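Local structure of ABC transporter substrate-binding protein (Rhizobium radiobacter, 6TFX) at residues 61-65 with 66-70; 118-121 with 122-125; 369-372 with 373-377; 393-396 with 397-401. The protein binds the mannityl-opine mannopinic acid as the periplasmic solute-binding component of an ABC transporter, probably delivering it for import into the bacterium. All coordinates share one frame; numbering follows the deposited sequence.

Read from the N terminus, the four contacts come strictly in series: each closes within one continuous run of chain before the next begins, so none encloses or crosses another. Interaction 1 closes the hairpin between strands 57-62 and 68-73, and interaction 2 the bulged turn leading from strand 113-118 into strand 123-128. The two share a four-stranded antiparallel sheet and touch where Thr70 CG2 packs 3.6 Å from Thr123 CG2. Interactions 3 and 4 join successive turns of single helices, 367-374 and 392-400, whose contacts approach to about 7 Å between nearest atoms. Interaction 3 reaches the bound opine directly, whereas in interaction 4 the side chain of Phe399 stays about 6 Å from it.

Interaction 1 of 4, residues 61-65 with 66-70; sequences ESNAD and QLVWT
Glu61 and Thr70 form a hydrogen-bonded antiparallel pair: Thr70 N donates to Glu61 O in a nearly straight bond (2.8 Å), and Glu61 N donates back to Thr70 O (3.0 Å). One water also joins Glu61 OE2 to Thr70 O. Where the hairpin turns, Asn63 N donates to Val68 O (3.0 Å), and Asn63 OD1 accepts from Val68 N (3.0 Å), which sits well above the amide's carbonyl plane, while a weak bond from Leu67 N reaches the same oxygen. With chi1 at 63°, CG of Asn63 lies between the backbone N and the carbonyl carbon, folding the amide back over the turn. Asp65 OD1 adds a second acceptor for Leu67 N (3.1 Å), met on the anti side, tilted from the carboxylate plane. Gln66 N donates to Asn63 O, closing the type I turn between them. Ser62 and Trp69 are the adjoining non-hydrogen-bonded pair: Ser62 CB stands over the indole face, 3.8 Å from the centroid of the six-membered ring, a CH-pi contact. The indole NE1 donates to Gln66 O (3.1 Å), which helps to hold the ring under the serine. Val68 CG2 packs crosswise against Asn63 ND2. This hairpin forms one margin of the four-stranded sheet: strand 68-73 pairs on its other side with strand 123-128, where Val68 touches Arg125 and Trp69 touches Leu128.

Interaction 2 of 4, residues 118-121 with 122-125; sequences AVDA and KTVR
Asp120 OD1 collects two hydrogen bonds from the residues that follow it round the turn. Thr123 OG1 donates at 2.8 Å on the syn side of the carboxylate, and Lys122 N donates at 3.0 Å on the anti side, so the two donors pin this oxygen from different directions. A chi1 of 59° tucks the carboxylate in over its own main chain, within reach of Lys122 N. Thr123 OG1 is also hydrogen-bonded to Lys72 NZ. Among the backbone bonds, Val119 N reaches Thr123 O (2.9 Å), and Thr123 N closes a type I turn by donating to Asp120 O (3.2 Å). Val119 and Asp120 thus both stand opposite the single residue Thr123, a classic beta bulge that shifts the register by one as strand 113-118 passes into strand 123-128. Val119 supplies the packing. Its CB meets Thr123 CG2 at 3.8 Å, and its CG2 rests over one face of the Arg125 guanidinium, offset toward the rim, 3.8 Å from NH2. A bend at chi3 (-62°) turns the arginine's end to lie under that methyl. On the face of the sheet away from Thr123, Ala118 and Val124 both touch helix 88-98.

Interaction 3 of 4, residues 369-372 with 373-377; sequences AWHQ and MIRKD. With N72 ((2~{R})-2-[[(3~{R},4~{R},5~{S})-3,4,5,6-tetrakis(oxidanyl)-2-oxidanylidene-hexyl]amino]pentanedioic acid), chain C.
Ala369 O and Trp370 O accept from Met373 N and Ile374 N, both at 2.9 Å, along helix 367-374. A type I turn spans Ile374 to Asp377. On one flank Ile374 lies across the Trp370 indole: CD1 stands 3.8 Å from the six-membered ring's centroid, 10° off the ring normal, in a CH-pi contact, while CG2 sits over the same face of the indole, at its five-membered part near NE1. The indole NE1 itself donates to Val335 O. On the polar flank His371 and Arg375 run side by side, their planes 36° apart. Arg375 NH1 donates twice, to His371 ND1 (2.9 Å) near the imidazole plane and to His371 O (3.0 Å). The arginine, extended from CG to NE, carries its head back past the carbonyl to the ring, while its NH2 is bonded to Tyr384 OH. Out at the surface, a water bridges Gln372 OE1 and Lys376 NZ. At the other edge of the imidazole, NE2 donates to carboxylate oxygen O of the bound mannopinic acid at 2.8 Å. With ND1 taking up the arginine's N-H, the geometry is consistent with a proton on NE2, so Arg375 probably acts as a second-shell residue, orienting the ring so that NE2 faces the ligand. Its positive charge probably also strengthens that donor, in a pocket where Arg284, Arg388 and His367 likewise bind the opine.

Interaction 4 of 4, residues 393-396 with 397-401; sequences DYYL and TQFYH
Tyr395 and Phe399, one helical turn apart, lay their rings on each other as an offset stack, centroids 4.2 Å apart and planes at 20°. The phenyl edge atom CE2 projects over the centre of the tyrosine ring, 3.5 Å from CZ, while Tyr395 CE2 lies nearer the rim of the phenylalanine face. An unusual chi1 of -140° swings the tyrosine ring alongside the helix to where Phe399 can lie on it. Next door, Tyr400 receives the CB of Phe399 over the middle of its ring, and the Leu396 CD2 methyl packs beside Tyr400 CD2 at 3.9 Å. Nearer the start of the helix, Thr397 OG1 fits between two oxygens, 2.8 Å from both Asp393 O and Asp393 OD1. Arg429 reaches this corner as well, in a salt bridge with Asp393 and a hydrogen bond to Thr397. Regular backbone bonds, such as Phe399 N to Tyr395 O (3.0 Å), hold the turns beneath these side chains. The side chain of Tyr400 is about 4 Å from that of Cys418, which with Cys453 forms a magnesium site. Helix 392-400 is sunk into the protein: Leu396 meets helices 422-430 and 434-450, and Tyr395 and Tyr400 lean on strand 240-255.

Interaction 1 of 4, residues 61-65 with 66-70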
loop_
_atom_site.group_PDB
_atom_site.type_symbol
_atom_site.label_atom_id
_atom_site.label_comp_id
_atom_site.label_asym_id
_atom_site.label_seq_id
_atom_site.Cartn_x
_atom_site.Cartn_y
_atom_site.Cartn_z
ATOM N N GLU A 61 18.221 -20.223 7.704
ATOM C CA GLU A 61 18.022 -20.912 8.962
ATOM C C GLU A 61 18.157 -19.927 10.100
ATOM O O GLU A 61 18.789 -18.874 9.948
ATOM C CB GLU A 61 19.016 -22.080 9.125
ATOM C CG GLU A 61 20.476 -21.681 9.223
ATOM C CD GLU A 61 21.459 -22.834 9.137
ATOM O OE1 GLU A 61 21.182 -23.908 9.720
ATOM O OE2 GLU A 61 22.516 -22.658 8.490
ATOM N N SER A 62 17.567 -20.260 11.234
ATOM C CA SER A 62 17.712 -19.426 12.424
ATOM C C SER A 62 18.333 -20.259 13.514
ATOM O O SER A 62 18.240 -21.495 13.482
ATOM C CB SER A 62 16.359 -18.907 12.898
ATOM O OG SER A 62 15.477 -19.978 13.201
ATOM N N ASN A 63 18.935 -19.591 14.507
ATOM C CA ASN A 63 19.450 -20.286 15.682
ATOM C C ASN A 63 18.234 -20.631 16.584
ATOM O O ASN A 63 17.095 -20.209 16.288
ATOM C CB ASN A 63 20.485 -19.432 16.428
ATOM C CG ASN A 63 19.944 -18.147 17.002
ATOM O OD1 ASN A 63 18.843 -17.681 16.654
ATOM N ND2 ASN A 63 20.712 -17.555 17.909
ATOM N N ALA A 64 18.468 -21.401 17.669
ATOM C CA ALA A 64 17.360 -21.836 18.536
ATOM C C ALA A 64 16.471 -20.677 19.044
ATOM O O ALA A 64 15.233 -20.780 18.975
ATOM C CB ALA A 64 17.880 -22.632 19.723
ATOM N N ASP A 65 17.093 -19.569 19.502
ATOM C CA ASP A 65 16.296 -18.472 20.045
ATOM C C ASP A 65 15.684 -17.584 18.980
ATOM O O ASP A 65 14.954 -16.651 19.320
ATOM C CB ASP A 65 17.055 -17.640 21.095
ATOM C CG ASP A 65 18.334 -16.968 20.639
ATOM O OD1 ASP A 65 18.468 -16.706 19.428
ATOM O OD2 ASP A 65 19.211 -16.705 21.503
ATOM N N GLN A 66 15.954 -17.871 17.685
ATOM C CA GLN A 66 15.397 -17.111 16.556
ATOM C C GLN A 66 15.776 -15.636 16.588
ATOM O O GLN A 66 15.037 -14.772 16.088
ATOM C CB GLN A 66 13.867 -17.306 16.403
ATOM C CG GLN A 66 13.509 -18.764 16.151
ATOM C CD GLN A 66 12.012 -18.874 16.103
ATOM O OE1 GLN A 66 11.325 -18.850 17.132
ATOM N NE2 GLN A 66 11.475 -18.959 14.908
ATOM N N LEU A 67 16.952 -15.351 17.136
ATOM C CA LEU A 67 17.468 -13.978 17.117
ATOM C C LEU A 67 18.523 -13.812 16.021
ATOM O O LEU A 67 18.854 -12.675 15.673
ATOM C CB LEU A 67 18.099 -13.579 18.459
ATOM C CG LEU A 67 17.167 -13.570 19.684
ATOM C CD1 LEU A 67 17.929 -13.155 20.937
ATOM C CD2 LEU A 67 16.004 -12.652 19.483
ATOM N N VAL A 68 19.087 -14.920 15.525
ATOM C CA VAL A 68 20.125 -14.827 14.494
ATOM C C VAL A 68 19.680 -15.665 13.315
ATOM O O VAL A 68 19.470 -16.874 13.458
ATOM C CB VAL A 68 21.515 -15.262 15.032
ATOM C CG1 VAL A 68 22.578 -15.152 13.930
ATOM C CG2 VAL A 68 21.916 -14.437 16.251
ATOM N N TRP A 69 19.511 -15.010 12.168
ATOM C CA TRP A 69 19.062 -15.636 10.925
ATOM C C TRP A 69 20.170 -15.586 9.893
ATOM O O TRP A 69 20.757 -14.522 9.667
ATOM C CB TRP A 69 17.836 -14.902 10.403
ATOM C CG TRP A 69 16.637 -15.083 11.286
ATOM C CD1 TRP A 69 16.428 -14.527 12.518
ATOM C CD2 TRP A 69 15.465 -15.848 10.988
ATOM N NE1 TRP A 69 15.207 -14.919 13.017
ATOM C CE2 TRP A 69 14.584 -15.710 12.088
ATOM C CE3 TRP A 69 15.048 -16.596 9.865
ATOM C CZ2 TRP A 69 13.322 -16.314 12.115
ATOM C CZ3 TRP A 69 13.794 -17.205 9.897
ATOM C CH2 TRP A 69 12.947 -17.058 11.007
ATOM N N THR A 70 20.429 -16.726 9.245
ATOM C CA THR A 70 21.490 -16.796 8.234
ATOM C C THR A 70 20.858 -17.145 6.896
ATOM O O THR A 70 20.178 -18.166 6.794
ATOM C CB THR A 70 22.571 -17.804 8.650
ATOM O OG1 THR A 70 23.055 -17.438 9.953
ATOM C CG2 THR A 70 23.740 -17.837 7.664
HETATM O O HOH W 1 21.544 -18.437 12.058
HETATM O O HOH W 2 21.721 -20.481 6.233
#

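Interaction 2 of 4, residues 118-121 with 122-125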
loop_
_atom_site.group_PDB
_atom_site.type_symbol
_atom_site.label_atom_id
_atom_site.label_comp_id
_atom_site.label_asym_id
_atom_site.label_seq_id
_atom_site.Cartn_x
_atom_site.Cartn_y
_atom_site.Cartn_z
ATOM N N ALA A 118 27.637 -9.218 6.208
ATOM C CA ALA A 118 28.043 -10.085 5.111
ATOM C C ALA A 118 29.091 -11.032 5.689
ATOM O O ALA A 118 30.214 -10.594 5.990
ATOM C CB ALA A 118 28.650 -9.250 3.984
ATOM N N VAL A 119 28.722 -12.307 5.891
ATOM C CA VAL A 119 29.645 -13.322 6.450
ATOM C C VAL A 119 30.664 -13.663 5.354
ATOM O O VAL A 119 31.856 -13.816 5.621
ATOM C CB VAL A 119 28.877 -14.562 6.963
ATOM C CG1 VAL A 119 29.832 -15.650 7.445
ATOM C CG2 VAL A 119 27.908 -14.167 8.075
ATOM N N ASP A 120 30.169 -13.757 4.116
ATOM C CA ASP A 120 30.950 -13.933 2.891
ATOM C C ASP A 120 30.100 -13.395 1.755
ATOM O O ASP A 120 28.986 -12.928 2.031
ATOM C CB ASP A 120 31.426 -15.389 2.692
ATOM C CG ASP A 120 30.327 -16.419 2.620
ATOM O OD1 ASP A 120 29.297 -16.142 1.964
ATOM O OD2 ASP A 120 30.511 -17.526 3.195
ATOM N N ALA A 121 30.581 -13.449 0.492
ATOM C CA ALA A 121 29.843 -12.879 -0.655
ATOM C C ALA A 121 28.444 -13.459 -0.879
ATOM O O ALA A 121 27.604 -12.789 -1.498
ATOM C CB ALA A 121 30.668 -12.993 -1.930
ATOM N N LYS A 122 28.186 -14.688 -0.376
ATOM C CA LYS A 122 26.884 -15.337 -0.567
ATOM C C LYS A 122 26.167 -15.691 0.750
ATOM O O LYS A 122 25.308 -16.566 0.752
ATOM C CB LYS A 122 27.020 -16.579 -1.486
ATOM C CG LYS A 122 27.918 -17.698 -0.919
ATOM C CD LYS A 122 28.043 -18.893 -1.869
ATOM C CE LYS A 122 29.148 -19.839 -1.462
ATOM N NZ LYS A 122 28.620 -21.133 -0.957
ATOM N N THR A 123 26.549 -15.066 1.867
ATOM C CA THR A 123 25.943 -15.385 3.156
ATOM C C THR A 123 25.683 -14.093 3.920
ATOM O O THR A 123 26.616 -13.318 4.139
ATOM C CB THR A 123 26.864 -16.331 3.961
ATOM O OG1 THR A 123 27.152 -17.482 3.162
ATOM C CG2 THR A 123 26.246 -16.769 5.284
ATOM N N VAL A 124 24.413 -13.888 4.339
ATOM C CA VAL A 124 23.982 -12.705 5.088
ATOM C C VAL A 124 23.502 -13.169 6.462
ATOM O O VAL A 124 22.680 -14.086 6.545
ATOM C CB VAL A 124 22.818 -11.987 4.338
ATOM C CG1 VAL A 124 22.277 -10.816 5.167
ATOM C CG2 VAL A 124 23.274 -11.499 2.964
ATOM N N ARG A 125 23.971 -12.506 7.522
ATOM C CA ARG A 125 23.534 -12.813 8.873
ATOM C C ARG A 125 22.741 -11.606 9.371
ATOM O O ARG A 125 23.259 -10.495 9.378
ATOM C CB ARG A 125 24.729 -13.058 9.795
ATOM C CG ARG A 125 24.347 -13.382 11.252
ATOM C CD ARG A 125 25.579 -13.454 12.159
ATOM N NE ARG A 125 26.491 -14.515 11.744
ATOM C CZ ARG A 125 27.792 -14.539 12.017
ATOM N NH1 ARG A 125 28.351 -13.552 12.710
ATOM N NH2 ARG A 125 28.545 -15.547 11.592
#

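Interaction 3 of 4, residues 369-372 with 373-377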
loop_
_atom_site.group_PDB
_atom_site.type_symbol
_atom_site.label_atom_id
_atom_site.label_comp_id
_atom_site.label_asym_id
_atom_site.label_seq_id
_atom_site.Cartn_x
_atom_site.Cartn_y
_atom_site.Cartn_z
ATOM N N ALA A 369 1.554 14.508 -5.568
ATOM C CA ALA A 369 1.735 15.805 -4.896
ATOM C C ALA A 369 0.925 15.833 -3.594
ATOM O O ALA A 369 1.366 16.414 -2.597
ATOM C CB ALA A 369 1.271 16.935 -5.806
ATOM N N TRP A 370 -0.303 15.249 -3.628
ATOM C CA TRP A 370 -1.175 15.178 -2.455
ATOM C C TRP A 370 -0.467 14.350 -1.352
ATOM O O TRP A 370 -0.449 14.781 -0.201
ATOM C CB TRP A 370 -2.499 14.538 -2.858
ATOM C CG TRP A 370 -3.385 14.151 -1.712
ATOM C CD1 TRP A 370 -4.200 14.970 -0.977
ATOM C CD2 TRP A 370 -3.554 12.832 -1.191
ATOM N NE1 TRP A 370 -4.891 14.229 -0.040
ATOM C CE2 TRP A 370 -4.524 12.908 -0.159
ATOM C CE3 TRP A 370 -3.002 11.580 -1.520
ATOM C CZ2 TRP A 370 -4.942 11.776 0.564
ATOM C CZ3 TRP A 370 -3.453 10.455 -0.852
ATOM C CH2 TRP A 370 -4.387 10.560 0.207
ATOM N N HIS A 371 0.154 13.208 -1.721
ATOM C CA HIS A 371 0.912 12.384 -0.766
ATOM C C HIS A 371 1.993 13.217 -0.071
ATOM O O HIS A 371 2.242 13.023 1.106
ATOM C CB HIS A 371 1.587 11.192 -1.484
ATOM C CG HIS A 371 0.748 9.965 -1.485
ATOM N ND1 HIS A 371 0.709 9.124 -0.384
ATOM C CD2 HIS A 371 -0.090 9.480 -2.434
ATOM C CE1 HIS A 371 -0.137 8.145 -0.701
ATOM N NE2 HIS A 371 -0.641 8.315 -1.917
ATOM N N GLN A 372 2.644 14.125 -0.808
ATOM C CA GLN A 372 3.681 14.980 -0.214
ATOM C C GLN A 372 3.028 16.017 0.716
ATOM O O GLN A 372 3.535 16.263 1.803
ATOM C CB GLN A 372 4.448 15.686 -1.340
ATOM C CG GLN A 372 5.673 16.443 -0.857
ATOM C CD GLN A 372 6.379 17.104 -2.009
ATOM O OE1 GLN A 372 6.106 18.256 -2.337
ATOM N NE2 GLN A 372 7.302 16.393 -2.649
ATOM N N MET A 373 1.909 16.633 0.278
ATOM C CA MET A 373 1.219 17.665 1.063
ATOM C C MET A 373 0.702 17.149 2.380
ATOM O O MET A 373 0.918 17.782 3.406
ATOM C CB MET A 373 0.072 18.293 0.276
ATOM C CG MET A 373 0.552 19.157 -0.853
ATOM S SD MET A 373 -0.869 19.990 -1.620
ATOM C CE MET A 373 -1.289 21.161 -0.405
ATOM N N ILE A 374 0.056 15.979 2.384
ATOM C CA ILE A 374 -0.496 15.474 3.654
ATOM C C ILE A 374 0.597 15.141 4.655
ATOM O O ILE A 374 0.368 15.226 5.858
ATOM C CB ILE A 374 -1.459 14.301 3.398
ATOM C CG1 ILE A 374 -0.720 13.117 2.723
ATOM C CG2 ILE A 374 -2.656 14.790 2.542
ATOM C CD1 ILE A 374 -1.656 11.915 2.442
ATOM N N ARG A 375 1.791 14.786 4.155
ATOM C CA ARG A 375 2.947 14.457 5.005
ATOM C C ARG A 375 3.657 15.726 5.530
ATOM O O ARG A 375 4.654 15.621 6.241
ATOM C CB ARG A 375 3.902 13.515 4.255
ATOM C CG ARG A 375 3.314 12.102 4.201
ATOM C CD ARG A 375 4.155 11.211 3.322
ATOM N NE ARG A 375 3.738 9.810 3.349
ATOM C CZ ARG A 375 2.702 9.323 2.677
ATOM N NH1 ARG A 375 1.896 10.143 1.999
ATOM N NH2 ARG A 375 2.438 8.016 2.703
ATOM N N LYS A 376 3.140 16.920 5.155
ATOM C CA LYS A 376 3.600 18.211 5.660
ATOM C C LYS A 376 2.512 18.781 6.610
ATOM O O LYS A 376 2.596 19.951 7.021
ATOM C CB LYS A 376 3.885 19.190 4.514
ATOM C CG LYS A 376 5.143 18.854 3.736
ATOM C CD LYS A 376 5.354 19.882 2.631
ATOM C CE LYS A 376 6.632 19.659 1.859
ATOM N NZ LYS A 376 6.697 20.527 0.652
ATOM N N ASP A 377 1.481 17.960 6.937
ATOM C CA ASP A 377 0.395 18.305 7.868
ATOM C C ASP A 377 -0.456 19.446 7.310
ATOM O O ASP A 377 -0.952 20.296 8.065
ATOM C CB ASP A 377 0.985 18.707 9.237
ATOM C CG ASP A 377 0.493 17.927 10.415
ATOM O OD1 ASP A 377 -0.490 17.153 10.253
ATOM O OD2 ASP A 377 1.069 18.101 11.519
HETATM O OAB N72 C . -11.941 4.355 -3.733
HETATM C CAF N72 C . -10.826 4.282 -2.823
HETATM C CAG N72 C . -9.398 4.480 -3.433
HETATM O OAC N72 C . -9.368 4.359 -4.819
HETATM C CAH N72 C . -8.335 3.768 -2.594
HETATM O OAM N72 C . -8.665 2.820 -1.652
HETATM C CAI N72 C . -7.067 3.014 -2.945
HETATM O OAD N72 C . -7.198 2.374 -4.195
HETATM C CAJ N72 C . -5.826 3.832 -2.689
HETATM O OAE N72 C . -5.889 4.755 -1.837
HETATM C CAK N72 C . -4.532 3.569 -3.510
HETATM N N N72 C . -3.496 3.000 -2.681
HETATM C CA N72 C . -2.290 3.686 -2.407
HETATM C C N72 C . -2.203 5.149 -2.738
HETATM O O N72 C . -2.442 6.224 -2.058
HETATM C CB N72 C . -1.768 3.279 -1.026
HETATM C CG N72 C . -0.825 4.217 -0.271
HETATM C CD N72 C . 0.125 3.485 0.681
HETATM O OE1 N72 C . 0.524 2.299 0.447
HETATM O OE2 N72 C . 0.523 4.088 1.703
HETATM O OXT N72 C . -1.751 5.130 -3.898
HETATM O O HOH W 3 4.032 20.070 -0.847
#

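Interaction 4 of 4, residues 393-396 with 397-401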
loop_
_atom_site.group_PDB
_atom_site.type_symbol
_atom_site.label_atom_id
_atom_site.label_comp_id
_atom_site.label_asym_id
_atom_site.label_seq_id
_atom_site.Cartn_x
_atom_site.Cartn_y
_atom_site.Cartn_z
ATOM N N ASP A 393 -0.373 -5.097 14.166
ATOM C CA ASP A 393 0.754 -4.233 14.544
ATOM C C ASP A 393 1.162 -3.267 13.434
ATOM O O ASP A 393 1.537 -2.123 13.725
ATOM C CB ASP A 393 2.002 -5.070 14.921
ATOM C CG ASP A 393 3.184 -4.164 15.250
ATOM O OD1 ASP A 393 3.036 -3.291 16.139
ATOM O OD2 ASP A 393 4.247 -4.308 14.598
ATOM N N TYR A 394 1.097 -3.708 12.166
ATOM C CA TYR A 394 1.554 -2.832 11.079
ATOM C C TYR A 394 0.622 -1.651 10.886
ATOM O O TYR A 394 1.067 -0.505 10.982
ATOM C CB TYR A 394 1.752 -3.635 9.776
ATOM C CG TYR A 394 2.939 -4.570 9.931
ATOM C CD1 TYR A 394 4.238 -4.094 9.806
ATOM C CD2 TYR A 394 2.764 -5.886 10.352
ATOM C CE1 TYR A 394 5.340 -4.917 10.027
ATOM C CE2 TYR A 394 3.862 -6.726 10.580
ATOM C CZ TYR A 394 5.149 -6.223 10.440
ATOM O OH TYR A 394 6.257 -6.996 10.666
ATOM N N TYR A 395 -0.659 -1.910 10.640
ATOM C CA TYR A 395 -1.571 -0.766 10.435
ATOM C C TYR A 395 -1.626 0.090 11.686
ATOM O O TYR A 395 -1.590 1.318 11.601
ATOM C CB TYR A 395 -2.979 -1.270 10.100
ATOM C CG TYR A 395 -3.660 -0.438 9.034
ATOM C CD1 TYR A 395 -3.453 -0.699 7.683
ATOM C CD2 TYR A 395 -4.534 0.594 9.375
ATOM C CE1 TYR A 395 -4.112 0.034 6.691
ATOM C CE2 TYR A 395 -5.195 1.337 8.388
ATOM C CZ TYR A 395 -4.981 1.051 7.046
ATOM O OH TYR A 395 -5.618 1.796 6.064
ATOM N N LEU A 396 -1.692 -0.545 12.879
ATOM C CA LEU A 396 -1.803 0.250 14.101
ATOM C C LEU A 396 -0.580 1.132 14.334
ATOM O O LEU A 396 -0.716 2.300 14.691
ATOM C CB LEU A 396 -2.029 -0.655 15.326
ATOM C CG LEU A 396 -3.379 -1.338 15.368
ATOM C CD1 LEU A 396 -3.389 -2.384 16.482
ATOM C CD2 LEU A 396 -4.545 -0.312 15.586
ATOM N N THR A 397 0.618 0.556 14.202
ATOM C CA THR A 397 1.814 1.349 14.472
ATOM C C THR A 397 1.931 2.490 13.460
ATOM O O THR A 397 2.231 3.621 13.843
ATOM C CB THR A 397 3.070 0.457 14.447
ATOM O OG1 THR A 397 2.961 -0.515 15.503
ATOM C CG2 THR A 397 4.352 1.271 14.591
ATOM N N GLN A 398 1.748 2.182 12.174
ATOM C CA GLN A 398 1.993 3.207 11.145
ATOM C C GLN A 398 0.988 4.351 11.127
ATOM O O GLN A 398 1.364 5.509 10.888
ATOM C CB GLN A 398 2.059 2.514 9.773
ATOM C CG GLN A 398 3.253 1.527 9.714
ATOM C CD GLN A 398 3.382 0.886 8.363
ATOM O OE1 GLN A 398 3.057 1.476 7.346
ATOM N NE2 GLN A 398 3.906 -0.332 8.337
ATOM N N PHE A 399 -0.287 4.026 11.342
ATOM C CA PHE A 399 -1.330 5.054 11.263
ATOM C C PHE A 399 -1.700 5.673 12.612
ATOM O O PHE A 399 -2.254 6.794 12.610
ATOM C CB PHE A 399 -2.597 4.442 10.669
ATOM C CG PHE A 399 -2.521 4.233 9.187
ATOM C CD1 PHE A 399 -2.867 5.265 8.305
ATOM C CD2 PHE A 399 -2.061 3.028 8.663
ATOM C CE1 PHE A 399 -2.788 5.075 6.918
ATOM C CE2 PHE A 399 -1.938 2.849 7.271
ATOM C CZ PHE A 399 -2.336 3.864 6.407
ATOM N N TYR A 400 -1.484 4.966 13.739
ATOM C CA TYR A 400 -2.012 5.450 15.002
ATOM C C TYR A 400 -1.038 5.567 16.186
ATOM O O TYR A 400 -1.444 6.159 17.189
ATOM C CB TYR A 400 -3.220 4.581 15.427
ATOM C CG TYR A 400 -4.242 4.407 14.322
ATOM C CD1 TYR A 400 -4.893 5.510 13.761
ATOM C CD2 TYR A 400 -4.542 3.141 13.811
ATOM C CE1 TYR A 400 -5.811 5.356 12.723
ATOM C CE2 TYR A 400 -5.456 2.979 12.773
ATOM C CZ TYR A 400 -6.058 4.091 12.205
ATOM O OH TYR A 400 -6.961 3.936 11.178
ATOM N N HIS A 401 0.195 5.022 16.100
ATOM C CA HIS A 401 1.116 5.165 17.241
ATOM C C HIS A 401 1.717 6.572 17.188
ATOM O O HIS A 401 2.008 7.057 16.092
ATOM C CB HIS A 401 2.217 4.112 17.177
ATOM C CG HIS A 401 3.070 4.089 18.406
ATOM N ND1 HIS A 401 4.065 5.033 18.616
ATOM C CD2 HIS A 401 3.003 3.278 19.488
ATOM C CE1 HIS A 401 4.607 4.733 19.792
ATOM N NE2 HIS A 401 4.004 3.682 20.349
#